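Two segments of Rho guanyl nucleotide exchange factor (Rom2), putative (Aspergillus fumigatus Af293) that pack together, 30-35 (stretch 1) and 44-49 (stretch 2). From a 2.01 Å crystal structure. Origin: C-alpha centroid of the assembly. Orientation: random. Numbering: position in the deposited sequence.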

# COMPACT_ATOMS: atom_id res chain seq x y z
N GLY A 30 6.50 16.72 -4.21
CA GLY A 30 5.17 16.97 -4.78
C GLY A 30 4.85 16.18 -6.01
O GLY A 30 4.12 16.68 -6.87
N GLY A 31 5.36 14.95 -6.14
CA GLY A 31 5.00 14.13 -7.31
C GLY A 31 5.88 14.43 -8.51
O GLY A 31 5.76 13.82 -9.58
N ARG A 32 6.85 15.31 -8.34
CA ARG A 32 7.77 15.61 -9.46
C ARG A 32 8.91 14.60 -9.66
O ARG A 32 9.50 14.53 -10.76
N LYS A 33 9.19 13.80 -8.64
CA LYS A 33 10.13 12.68 -8.82
C LYS A 33 9.58 11.34 -8.28
O LYS A 33 8.76 11.28 -7.32
N LEU A 34 10.09 10.25 -8.86
CA LEU A 34 9.71 8.89 -8.48
C LEU A 34 10.89 8.14 -7.90
O LEU A 34 11.96 8.08 -8.53
N VAL A 35 10.70 7.52 -6.74
CA VAL A 35 11.72 6.71 -6.13
C VAL A 35 11.31 5.21 -6.19
O VAL A 35 10.24 4.80 -5.66
N ILE A 44 16.20 6.95 -8.49
CA ILE A 44 15.32 8.15 -8.62
C ILE A 44 15.33 8.65 -10.03
O ILE A 44 16.38 8.62 -10.70
N SER A 45 14.15 9.04 -10.54
CA SER A 45 14.01 9.74 -11.83
C SER A 45 13.04 10.93 -11.64
O SER A 45 12.39 11.04 -10.61
N GLU A 46 12.94 11.74 -12.67
CA GLU A 46 12.01 12.86 -12.78
C GLU A 46 10.75 12.31 -13.37
O GLU A 46 10.79 11.57 -14.38
N ARG A 47 9.63 12.70 -12.78
CA ARG A 47 8.32 12.37 -13.32
C ARG A 47 8.08 12.98 -14.67
O ARG A 47 7.35 12.39 -15.45
N TRP A 48 8.61 14.19 -14.92
CA TRP A 48 8.51 14.88 -16.22
C TRP A 48 9.89 15.37 -16.67
O TRP A 48 10.20 16.54 -16.56
N PRO A 49 10.73 14.45 -17.18
CA PRO A 49 12.08 14.87 -17.55
C PRO A 49 12.08 15.74 -18.81
O PRO A 49 11.35 15.46 -19.78

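Two short antiparallel strands, 33-35 and 44-46, lie edge to edge with their axes 4.7 Å apart at closest approach and their directions 159° apart; with the loop residues beside them, the two segments bury 474 Å² summed over both sides. I44 opens the second segment opposite V35, a non-hydrogen-bonded pair whose side chains project from the same face of the sheet. With chi1 and chi2 both t (-177° and 155°), I44 extends its CD1 along stretch 1, where it lies 3.9 Å from CG2 of V35 (chi1 t) and 3.7 Å from CD of K33. The aliphatic part of the lysine thus joins an otherwise branched apolar cluster. On the backbone, I44 CA directs its hydrogen at L34 O, with 3.4 Å between CA and O, a CA-H...O contact typical of antiparallel strands.

S45 pairs with L34, and here the main chains are tied twice: S45 N donates to L34 O at 3.1 Å, and L34 N donates to S45 O at 3.0 Å, both nearly straight. Their side chains share the face of the sheet away from V35 and I44. S45 is in the p rotamer (66°), which leaves its OG 4.1 Å from CB of L34, a loose contact without a polar bond; OG finds its hydrogen-bond partner just beyond the segments. S45 O, besides accepting from the leucine amide, lies 3.3 Å from CB of K33.

E46 faces K33 across a non-hydrogen-bonded position where the CA atoms come to 4.4 Å but the side chains diverge. The CA-to-CB bond of E46 points away from stretch 1, yet chi1 and chi2, both m (-57° and -84°), fold the carboxylate back. K33 has a sideways CA-to-CB bond and an m, t, t, p chain; it reaches out to the acid, forming a salt bridge of 3.5 Å between K33 NZ and E46 OE2. K33 CE is also 3.5 Å from E46 OE2, so the end of the lysine lies against the carboxylate while its CD remains with I44.

R47 extends the backbone ladder past the strand: its N donates to R32 O at 2.7 Å, the shortest of the three hydrogen bonds. Its CA-to-CB bond points toward stretch 1, bringing R47 CB to 3.3 Å from G31 O. From there the chain runs t, p, t, passing R47 CD at 4.2 Å from L34 CD1 (L34 is m, t), before the end leads away; NE and NH2 are hydrogen-bonded elsewhere in the structure. R32 contributes its carbonyl, and its m, t, m side chain starts away from stretch 2.

W48 starts sideways, but chi1 m (-73°) and chi2 of -69° swing the indole nearer, until CZ3 lies 4.0 Å from G31 O in an oblique approach. G31 has no side chain, and its phi/psi of 85/3 would jam a CB against the preceding carbonyl. P49, its ring C-gamma endo, brings its side chain no closer than 7.0 Å, from CD to R32 O, and ends the segment without contact.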

# COMPACT_ATOMS: atom_id res chain seq x y z
CB ARG A 32 8.27 17.02 -9.30
CG ARG A 32 7.11 18.02 -9.50
CD ARG A 32 7.57 19.45 -9.32
NE ARG A 32 8.16 19.72 -8.01
CZ ARG A 32 7.49 19.99 -6.88
NH1 ARG A 32 6.14 19.97 -6.82
NH2 ARG A 32 8.19 20.25 -5.76
CB LYS A 33 11.47 13.00 -8.12
CG LYS A 33 12.22 14.29 -8.60
CD LYS A 33 13.44 14.45 -7.70
CE LYS A 33 14.42 15.56 -8.10
NZ LYS A 33 13.70 16.82 -8.36
CB LEU A 34 9.27 8.13 -9.72
CG LEU A 34 8.08 8.72 -10.45
CD1 LEU A 34 7.82 7.93 -11.73
CD2 LEU A 34 6.86 8.81 -9.57
CB VAL A 35 11.93 7.17 -4.67
CG1 VAL A 35 12.96 6.31 -3.94
CG2 VAL A 35 12.33 8.67 -4.63
CB ILE A 44 15.69 9.26 -7.62
CG1 ILE A 44 14.75 10.45 -7.69
CG2 ILE A 44 17.12 9.80 -7.78
CD1 ILE A 44 14.73 11.23 -6.39
CB SER A 45 13.43 8.85 -12.96
OG SER A 45 12.07 8.52 -12.66
CB GLU A 46 12.50 13.96 -13.75
CG GLU A 46 13.86 14.56 -13.42
CD GLU A 46 13.81 15.68 -12.40
OE1 GLU A 46 12.89 16.53 -12.48
OE2 GLU A 46 14.71 15.72 -11.54
CB ARG A 47 7.21 12.83 -12.36
CG ARG A 47 5.77 12.60 -12.84
CD ARG A 47 5.43 11.11 -13.12
NE ARG A 47 4.05 10.92 -13.64
CZ ARG A 47 3.68 11.07 -14.91
NH1 ARG A 47 4.56 11.43 -15.85
NH2 ARG A 47 2.42 10.85 -15.27
CB TRP A 48 7.53 16.07 -16.11
CG TRP A 48 6.09 15.58 -16.03
CD1 TRP A 48 5.35 14.98 -17.03
CD2 TRP A 48 5.27 15.59 -14.87
NE1 TRP A 48 4.10 14.64 -16.55
CE2 TRP A 48 4.03 15.01 -15.23
CE3 TRP A 48 5.46 16.04 -13.57
CZ2 TRP A 48 2.99 14.87 -14.32
CZ3 TRP A 48 4.42 15.92 -12.66
CH2 TRP A 48 3.20 15.32 -13.04
CB PRO A 49 12.78 13.54 -17.81
CG PRO A 49 11.70 12.67 -18.32
CD PRO A 49 10.48 13.04 -17.54